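Side-chain contacts in probable phenazine-specific methyltransferase (PDB 2IP2), which catalyses the S-adenosyl-L-methionine-dependent N-methylation of phenazine-1-carboxylate to 5-methylphenazine-1-carboxylate, a step in the biosynthesis of the virulence pigment pyocyanin: residues A[299-302]-A[303-306]; A[163-166]-A[167-171]; A[279-282]-A[283-286]. All coordinates share one frame; numbering follows the deposited sequence.

Contact 1 of 3, residues A[299-302]-A[303-306]; sequences HRTT and EEVV
Thr301 and Glu304 exchange a pair of reciprocal hydrogen bonds at the start of helix 302-311, a textbook capping box. In one direction Glu304 N donates to Thr301 OG1 at 3.0 Å. The hydroxyl sits between the backbone N and the carbonyl carbon of its own residue (chi1 60°), which turns it toward the first turn of the helix. In the other direction the carboxylate returns to the cap: Thr301 N gives its hydrogen to Glu304 OE1 at 3.0 Å in a nearly straight bond (165°), meeting the anti side of the oxygen 30° out of the carboxylate plane. The Glu304 chain is extended beyond CG and crosses the threonine at about a right angle.

Backbone bonds open the helix, with Val305 N reaching Thr301 O at 3.0 Å and Val306 N reaching Thr302 O at 2.9 Å.

Apolar contact is supplied by Arg300, whose CB lies 3.7 Å from Val305 CG2, and whose CD touches the same methyl. Its NH1 and NH2 hydrogen-bond to the carbonyl oxygens of Ile243 and Leu246. Val305 also packs on Ile329 of strand 326-333, so the capped helix start lies on the central sheet of the methyltransferase domain.

The amides of Thr301 and Glu304 thus find side-chain acceptors, and the carboxylate of Glu304, held near the positive end of the helix dipole, is probably favoured in its ionised form.

Contact 2 of 3, residues A[163-166]-A[167-171]; sequences LLDF and RGRSF
Asp165 OD1 is gripped by two donors of Arg167, the backbone N and the side-chain NE, each at 3.0 Å. They arrive from opposite faces of the carboxylate plane, NE on the syn side and N on the anti side. The guanidinium takes the carboxylate side-on, but the two planes, 17° apart, are offset: Arg167 NH2 reaches Asp165 OD2, at 2.8 Å, from above the carboxylate plane. The bend of Arg167 at chi3 (-50°) folds the chain back for this grip. Arg169 adds a second, long salt bridge, NH1 to Asp165 OD1 at 3.3 Å, whose exact geometry is doubtful because NH1 is crowded against Arg167 O.

The chain reverses here in a type II beta turn from Phe166 to Arg169, closed by Arg169 N donating to Phe166 O at 3.0 Å; Gly168 takes the positive phi suited to that turn.

Further along, the edge of the Phe166 ring is directed at the face of Phe171 in an offset edge-to-face pair, planes at 89°. Both rings also touch Ile185 of helix 180-188, inside the Rossmann-like domain.

A carboxylate just before the turn is therefore held by Arg167 within it, less certainly by Arg169, and this positive charge probably stabilises its ionised state.

Contact 3 of 3, residues A[279-282]-A[283-286]; sequences EPSP and MSVL
Ser281 and Ser284 meet at the N-terminus of helix 282-295, where Ser281 is the N-cap in front of a proline at the first helical position, Pro282.

The capping hydrogen bonds come first. Ser284 N donates to Ser281 OG at 3.2 Å, and Ser281 OG also hydrogen-bonds to Glu325 OE1, a second partner that probably limits its rotation. Ser284 replies through its side chain rather than by accepting from the Ser281 amide: its hydroxyl OG donates to Ser281 O at 2.8 Å, in the carbonyl plane and on a lone pair. A chi1 of 77° places this OG between its own backbone N and carbonyl carbon. Weaker bonds from Ser284 N and Val285 N converge on the same carbonyl oxygen, while Leu286 N makes a regular helical bond to Pro282 O at 3.0 Å.

Apolar packing flanks the cap. The Pro280 ring lies obliquely against Val285, with Pro280 CB 3.7 Å from Val285 CG1. The second subunit packs on this end of the helix, Phe68 of that subunit against Pro282, its Ala67 against Val285 and its Leu64 against Leu286, so the first turn of this helix lies at the homodimer interface.

A water completes the polar group. It donates to Ser284 OG, the water oxygen lying 2.9 Å from that atom, and it accepts a weak bond from Ser281 N, the nitrogen lying 3.3 Å from the water oxygen.

Contacts 1 and 3 show one principle in two variants: each caps the N-terminus of a helix, and the helices, 282-295 and 302-311, are successive in the chain. Their centres are 14 Å apart and their nearest atoms about 5 Å apart, without touching. Contact 2 leads into strand 170-174 and lies farther off, its centre 25 Å from that of contact 1 and 31 Å from that of contact 3. Contact 1 comes closest to the predicted S-adenosyl-L-methionine site, the Arg300 side chain being about 11 Å from that of Arg241. Contact 3 instead faces the second subunit, whereas contact 2 lies away from both site and partner.

Contact 1 of 3, residues A[299-302]-A[303-306]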
ATOM      1  N   HIS A 299       2.169  21.420  -1.267  1.00 38.09           N
ATOM      2  CA  HIS A 299       3.338  21.859  -0.508  1.00 38.01           C
ATOM      3  C   HIS A 299       4.226  22.785  -1.365  1.00 37.63           C
ATOM      4  O   HIS A 299       4.252  22.693  -2.602  1.00 39.51           O
ATOM      5  CB  HIS A 299       4.104  20.649   0.069  1.00 37.62           C
ATOM      6  CG  HIS A 299       3.323  19.851   1.084  1.00 40.16           C
ATOM      7  ND1 HIS A 299       2.904  20.375   2.287  1.00 42.03           N
ATOM      8  CD2 HIS A 299       2.925  18.557   1.093  1.00 42.74           C
ATOM      9  CE1 HIS A 299       2.257  19.456   2.979  1.00 43.03           C
ATOM     10  NE2 HIS A 299       2.269  18.335   2.284  1.00 43.66           N
ATOM     11  N   ARG A 300       4.914  23.733  -0.716  1.00 35.70           N
ATOM     12  CA  ARG A 300       5.942  24.519  -1.382  1.00 33.15           C
ATOM     13  C   ARG A 300       7.282  23.815  -1.353  1.00 31.34           C
ATOM     14  O   ARG A 300       7.545  22.972  -0.519  1.00 31.99           O
ATOM     15  CB  ARG A 300       6.099  25.857  -0.676  1.00 31.62           C
ATOM     16  CG  ARG A 300       5.028  26.918  -1.035  1.00 34.34           C
ATOM     17  CD  ARG A 300       5.470  28.254  -0.489  1.00 34.44           C
ATOM     18  NE  ARG A 300       4.648  29.373  -0.951  1.00 37.27           N
ATOM     19  CZ  ARG A 300       3.532  29.765  -0.342  1.00 40.27           C
ATOM     20  NH1 ARG A 300       3.089  29.102   0.734  1.00 39.10           N
ATOM     21  NH2 ARG A 300       2.855  30.811  -0.800  1.00 41.30           N
ATOM     22  N   THR A 301       8.181  24.186  -2.250  1.00 31.63           N
ATOM     23  CA  THR A 301       9.533  23.711  -2.094  1.00 30.08           C
ATOM     24  C   THR A 301      10.140  24.508  -0.945  1.00 30.75           C
ATOM     25  O   THR A 301       9.694  25.637  -0.606  1.00 29.24           O
ATOM     26  CB  THR A 301      10.407  23.938  -3.353  1.00 31.77           C
ATOM     27  OG1 THR A 301      10.458  25.339  -3.639  1.00 29.51           O
ATOM     28  CG2 THR A 301       9.883  23.126  -4.573  1.00 28.95           C
ATOM     29  N   THR A 302      11.143  23.916  -0.346  1.00 29.73           N
ATOM     30  CA  THR A 302      11.909  24.560   0.725  1.00 32.05           C
ATOM     31  C   THR A 302      12.447  25.897   0.234  1.00 32.43           C
ATOM     32  O   THR A 302      12.346  26.917   0.942  1.00 29.78           O
ATOM     33  CB  THR A 302      13.092  23.671   1.140  1.00 33.17           C
ATOM     34  OG1 THR A 302      12.599  22.375   1.536  1.00 33.23           O
ATOM     35  CG2 THR A 302      13.875  24.319   2.296  1.00 33.06           C
ATOM     36  N   GLU A 303      13.039  25.870  -0.971  1.00 33.47           N
ATOM     37  CA  GLU A 303      13.526  27.095  -1.632  1.00 35.95           C
ATOM     38  C   GLU A 303      12.446  28.179  -1.710  1.00 34.17           C
ATOM     39  O   GLU A 303      12.713  29.334  -1.392  1.00 36.10           O
ATOM     40  CB  GLU A 303      14.087  26.787  -3.035  1.00 34.68           C
ATOM     41  CG  GLU A 303      14.621  28.046  -3.765  1.00 41.53           C
ATOM     42  CD  GLU A 303      15.726  27.752  -4.835  1.00 43.88           C
ATOM     43  OE1 GLU A 303      15.582  26.745  -5.590  1.00 48.96           O
ATOM     44  OE2 GLU A 303      16.723  28.545  -4.916  1.00 47.82           O
ATOM     45  N   GLU A 304      11.250  27.826  -2.174  1.00 33.60           N
ATOM     46  CA  GLU A 304      10.144  28.774  -2.243  1.00 32.36           C
ATOM     47  C   GLU A 304       9.876  29.356  -0.850  1.00 32.06           C
ATOM     48  O   GLU A 304       9.567  30.542  -0.737  1.00 31.27           O
ATOM     49  CB  GLU A 304       8.877  28.134  -2.822  1.00 33.10           C
ATOM     50  CG  GLU A 304       8.958  27.735  -4.332  1.00 32.93           C
ATOM     51  CD  GLU A 304       7.715  26.954  -4.894  1.00 36.39           C
ATOM     52  OE1 GLU A 304       7.083  26.113  -4.198  1.00 36.89           O
ATOM     53  OE2 GLU A 304       7.366  27.166  -6.079  1.00 43.45           O
ATOM     54  N   VAL A 305      10.014  28.558   0.209  1.00 31.09           N
ATOM     55  CA  VAL A 305       9.655  29.101   1.533  1.00 31.96           C
ATOM     56  C   VAL A 305      10.742  30.085   2.003  1.00 32.50           C
ATOM     57  O   VAL A 305      10.468  31.157   2.511  1.00 32.01           O
ATOM     58  CB  VAL A 305       9.347  28.000   2.582  1.00 32.36           C
ATOM     59  CG1 VAL A 305       9.222  28.633   3.984  1.00 29.91           C
ATOM     60  CG2 VAL A 305       8.031  27.202   2.163  1.00 28.43           C
ATOM     61  N   VAL A 306      11.980  29.709   1.767  1.00 33.39           N
ATOM     62  CA  VAL A 306      13.124  30.548   2.109  1.00 34.12           C
ATOM     63  C   VAL A 306      13.038  31.889   1.351  1.00 34.87           C
ATOM     64  O   VAL A 306      13.182  32.972   1.972  1.00 33.26           O
ATOM     65  CB  VAL A 306      14.430  29.775   1.834  1.00 34.30           C
ATOM     66  CG1 VAL A 306      15.639  30.692   1.810  1.00 35.27           C
ATOM     67  CG2 VAL A 306      14.631  28.605   2.878  1.00 34.74           C
TER

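Contact 2 of 3, residues A[163-166]-A[167-171]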
ATOM      1  N   LEU A 163      14.202  21.703  20.469  1.00 38.83           N
ATOM      2  CA  LEU A 163      15.140  22.417  19.568  1.00 37.21           C
ATOM      3  C   LEU A 163      15.217  23.927  19.837  1.00 36.61           C
ATOM      4  O   LEU A 163      16.238  24.555  19.554  1.00 37.26           O
ATOM      5  CB  LEU A 163      14.767  22.199  18.102  1.00 37.57           C
ATOM      6  CG  LEU A 163      14.840  20.808  17.467  1.00 38.15           C
ATOM      7  CD1 LEU A 163      13.860  20.780  16.267  1.00 38.77           C
ATOM      8  CD2 LEU A 163      16.266  20.420  17.000  1.00 39.29           C
ATOM      9  N   LEU A 164      14.148  24.514  20.350  1.00 34.95           N
ATOM     10  CA  LEU A 164      14.143  25.932  20.655  1.00 34.78           C
ATOM     11  C   LEU A 164      14.026  26.104  22.151  1.00 36.07           C
ATOM     12  O   LEU A 164      13.405  25.288  22.826  1.00 35.89           O
ATOM     13  CB  LEU A 164      12.975  26.658  19.948  1.00 33.83           C
ATOM     14  CG  LEU A 164      12.705  26.443  18.443  1.00 36.24           C
ATOM     15  CD1 LEU A 164      11.743  27.477  17.911  1.00 31.43           C
ATOM     16  CD2 LEU A 164      13.944  26.542  17.607  1.00 34.15           C
ATOM     17  N   ASP A 165      14.607  27.184  22.674  1.00 36.34           N
ATOM     18  CA  ASP A 165      14.545  27.445  24.084  1.00 37.88           C
ATOM     19  C   ASP A 165      13.340  28.364  24.397  1.00 37.43           C
ATOM     20  O   ASP A 165      13.335  29.528  24.046  1.00 37.39           O
ATOM     21  CB  ASP A 165      15.906  28.060  24.536  1.00 39.55           C
ATOM     22  CG  ASP A 165      16.078  28.136  26.073  1.00 43.20           C
ATOM     23  OD1 ASP A 165      15.134  27.888  26.868  1.00 42.61           O
ATOM     24  OD2 ASP A 165      17.219  28.477  26.486  1.00 49.76           O
ATOM     25  N   PHE A 166      12.306  27.832  25.034  1.00 36.68           N
ATOM     26  CA  PHE A 166      11.175  28.660  25.443  1.00 37.30           C
ATOM     27  C   PHE A 166      11.274  29.121  26.895  1.00 38.91           C
ATOM     28  O   PHE A 166      10.379  29.811  27.381  1.00 38.74           O
ATOM     29  CB  PHE A 166       9.844  27.937  25.212  1.00 36.39           C
ATOM     30  CG  PHE A 166       9.496  27.796  23.774  1.00 35.53           C
ATOM     31  CD1 PHE A 166      10.049  26.757  23.024  1.00 33.45           C
ATOM     32  CD2 PHE A 166       8.583  28.670  23.172  1.00 32.46           C
ATOM     33  CE1 PHE A 166       9.729  26.598  21.666  1.00 35.11           C
ATOM     34  CE2 PHE A 166       8.239  28.523  21.821  1.00 32.99           C
ATOM     35  CZ  PHE A 166       8.802  27.478  21.064  1.00 34.07           C
ATOM     36  N   ARG A 167      12.343  28.719  27.600  1.00 41.12           N
ATOM     37  CA  ARG A 167      12.493  29.129  29.006  1.00 43.18           C
ATOM     38  C   ARG A 167      12.544  30.656  29.073  1.00 43.61           C
ATOM     39  O   ARG A 167      13.354  31.319  28.391  1.00 43.76           O
ATOM     40  CB  ARG A 167      13.746  28.534  29.678  1.00 43.56           C
ATOM     41  CG  ARG A 167      13.615  27.093  30.140  1.00 44.87           C
ATOM     42  CD  ARG A 167      14.952  26.470  30.571  1.00 46.88           C
ATOM     43  NE  ARG A 167      15.964  26.707  29.532  1.00 53.94           N
ATOM     44  CZ  ARG A 167      17.282  26.743  29.726  1.00 55.99           C
ATOM     45  NH1 ARG A 167      17.796  26.547  30.942  1.00 56.83           N
ATOM     46  NH2 ARG A 167      18.083  26.979  28.688  1.00 55.87           N
ATOM     47  N   GLY A 168      11.621  31.201  29.852  1.00 44.32           N
ATOM     48  CA  GLY A 168      11.596  32.632  30.104  1.00 44.22           C
ATOM     49  C   GLY A 168      10.898  33.368  28.995  1.00 44.25           C
ATOM     50  O   GLY A 168      10.508  34.503  29.197  1.00 46.00           O
ATOM     51  N   ARG A 169      10.712  32.724  27.838  1.00 42.65           N
ATOM     52  CA  ARG A 169      10.287  33.447  26.643  1.00 41.15           C
ATOM     53  C   ARG A 169       8.776  33.443  26.381  1.00 37.73           C
ATOM     54  O   ARG A 169       8.027  32.679  26.978  1.00 37.49           O
ATOM     55  CB  ARG A 169      11.105  33.027  25.407  1.00 42.19           C
ATOM     56  CG  ARG A 169      12.621  33.354  25.522  1.00 46.44           C
ATOM     57  CD  ARG A 169      13.437  32.508  24.545  1.00 50.99           C
ATOM     58  NE  ARG A 169      14.896  32.600  24.725  1.00 55.81           N
ATOM     59  CZ  ARG A 169      15.600  31.987  25.690  1.00 57.33           C
ATOM     60  NH1 ARG A 169      15.010  31.221  26.609  1.00 56.16           N
ATOM     61  NH2 ARG A 169      16.913  32.153  25.750  1.00 58.07           N
ATOM     62  N   SER A 170       8.342  34.329  25.498  1.00 35.21           N
ATOM     63  CA  SER A 170       6.929  34.405  25.127  1.00 33.58           C
ATOM     64  C   SER A 170       6.761  33.925  23.659  1.00 31.64           C
ATOM     65  O   SER A 170       7.587  34.206  22.799  1.00 30.81           O
ATOM     66  CB  SER A 170       6.401  35.849  25.305  1.00 32.62           C
ATOM     67  OG  SER A 170       7.002  36.782  24.415  1.00 33.48           O
ATOM     68  N   PHE A 171       5.683  33.226  23.365  1.00 29.86           N
ATOM     69  CA  PHE A 171       5.460  32.903  21.975  1.00 28.29           C
ATOM     70  C   PHE A 171       4.058  33.276  21.526  1.00 26.60           C
ATOM     71  O   PHE A 171       3.185  33.503  22.373  1.00 26.84           O
ATOM     72  CB  PHE A 171       5.743  31.419  21.733  1.00 28.33           C
ATOM     73  CG  PHE A 171       4.821  30.500  22.473  1.00 28.27           C
ATOM     74  CD1 PHE A 171       3.594  30.119  21.900  1.00 30.04           C
ATOM     75  CD2 PHE A 171       5.146  30.040  23.760  1.00 28.72           C
ATOM     76  CE1 PHE A 171       2.730  29.286  22.540  1.00 32.59           C
ATOM     77  CE2 PHE A 171       4.289  29.165  24.433  1.00 28.68           C
ATOM     78  CZ  PHE A 171       3.070  28.786  23.831  1.00 30.94           C
TER

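Contact 3 of 3, residues A[279-282]-A[283-286]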
ATOM      1  N   GLU A 279      16.448  16.758  -4.989  1.00 45.45           N
ATOM      2  CA  GLU A 279      16.217  15.311  -4.808  1.00 43.87           C
ATOM      3  C   GLU A 279      15.210  15.025  -3.687  1.00 40.06           C
ATOM      4  O   GLU A 279      15.582  14.621  -2.590  1.00 39.96           O
ATOM      5  CB  GLU A 279      17.530  14.561  -4.550  1.00 45.29           C
ATOM      6  CG  GLU A 279      18.366  14.256  -5.802  1.00 49.79           C
ATOM      7  CD  GLU A 279      17.794  13.126  -6.675  1.00 56.56           C
ATOM      8  OE1 GLU A 279      17.073  12.226  -6.135  1.00 55.29           O
ATOM      9  OE2 GLU A 279      18.100  13.142  -7.912  1.00 59.48           O
ATOM     10  N   PRO A 280      13.915  15.161  -3.978  1.00 37.45           N
ATOM     11  CA  PRO A 280      12.976  15.074  -2.861  1.00 35.06           C
ATOM     12  C   PRO A 280      12.897  13.669  -2.246  1.00 34.34           C
ATOM     13  O   PRO A 280      13.037  12.642  -2.972  1.00 33.37           O
ATOM     14  CB  PRO A 280      11.633  15.410  -3.517  1.00 34.03           C
ATOM     15  CG  PRO A 280      11.772  14.937  -4.943  1.00 36.67           C
ATOM     16  CD  PRO A 280      13.230  15.266  -5.280  1.00 37.46           C
ATOM     17  N   SER A 281      12.611  13.612  -0.944  1.00 32.67           N
ATOM     18  CA  SER A 281      12.376  12.328  -0.287  1.00 31.76           C
ATOM     19  C   SER A 281      11.102  11.731  -0.826  1.00 29.91           C
ATOM     20  O   SER A 281      10.106  12.445  -0.974  1.00 30.02           O
ATOM     21  CB  SER A 281      12.256  12.449   1.220  1.00 32.18           C
ATOM     22  OG  SER A 281      11.123  13.192   1.549  1.00 34.69           O
ATOM     23  N   PRO A 282      11.140  10.440  -1.183  1.00 28.83           N
ATOM     24  CA  PRO A 282       9.907   9.812  -1.693  1.00 28.43           C
ATOM     25  C   PRO A 282       8.687  10.058  -0.805  1.00 27.53           C
ATOM     26  O   PRO A 282       7.598  10.397  -1.311  1.00 28.44           O
ATOM     27  CB  PRO A 282      10.276   8.334  -1.749  1.00 27.96           C
ATOM     28  CG  PRO A 282      11.816   8.419  -2.153  1.00 29.31           C
ATOM     29  CD  PRO A 282      12.311   9.518  -1.236  1.00 28.14           C
ATOM     30  N   MET A 283       8.856   9.926   0.500  1.00 26.61           N
ATOM     31  CA  MET A 283       7.707  10.177   1.399  1.00 26.36           C
ATOM     32  C   MET A 283       7.149  11.623   1.362  1.00 25.85           C
ATOM     33  O   MET A 283       5.970  11.823   1.499  1.00 25.42           O
ATOM     34  CB  MET A 283       8.023   9.785   2.841  1.00 28.36           C
ATOM     35  CG  MET A 283       8.029   8.288   3.076  1.00 30.27           C
ATOM     36  SD  MET A 283       6.482   7.445   2.571  1.00 34.18           S
ATOM     37  CE  MET A 283       5.276   8.317   3.514  1.00 22.36           C
ATOM     38  N   SER A 284       7.982  12.637   1.135  1.00 25.18           N
ATOM     39  CA  SER A 284       7.495  14.025   1.086  1.00 24.07           C
ATOM     40  C   SER A 284       6.577  14.238  -0.130  1.00 23.89           C
ATOM     41  O   SER A 284       5.543  14.966  -0.069  1.00 25.10           O
ATOM     42  CB  SER A 284       8.698  15.001   1.072  1.00 22.63           C
ATOM     43  OG  SER A 284       9.325  15.056  -0.223  1.00 25.39           O
ATOM     44  N   VAL A 285       6.933  13.587  -1.226  1.00 24.66           N
ATOM     45  CA  VAL A 285       6.179  13.737  -2.438  1.00 24.57           C
ATOM     46  C   VAL A 285       4.870  12.912  -2.378  1.00 24.41           C
ATOM     47  O   VAL A 285       3.846  13.350  -2.884  1.00 23.57           O
ATOM     48  CB  VAL A 285       7.042  13.607  -3.738  1.00 25.48           C
ATOM     49  CG1 VAL A 285       7.999  14.813  -3.805  1.00 26.12           C
ATOM     50  CG2 VAL A 285       7.877  12.315  -3.828  1.00 27.23           C
ATOM     51  N   LEU A 286       4.913  11.771  -1.715  1.00 23.33           N
ATOM     52  CA  LEU A 286       3.681  11.019  -1.457  1.00 22.92           C
ATOM     53  C   LEU A 286       2.707  11.883  -0.609  1.00 22.78           C
ATOM     54  O   LEU A 286       1.477  11.967  -0.901  1.00 21.15           O
ATOM     55  CB  LEU A 286       4.009   9.736  -0.716  1.00 22.70           C
ATOM     56  CG  LEU A 286       2.808   8.790  -0.422  1.00 24.35           C
ATOM     57  CD1 LEU A 286       2.151   8.461  -1.730  1.00 23.36           C
ATOM     58  CD2 LEU A 286       3.333   7.520   0.179  1.00 24.52           C
TER
HETATM   59  O   HOH W   1      11.706  16.666  -0.031  1.00 29.79           O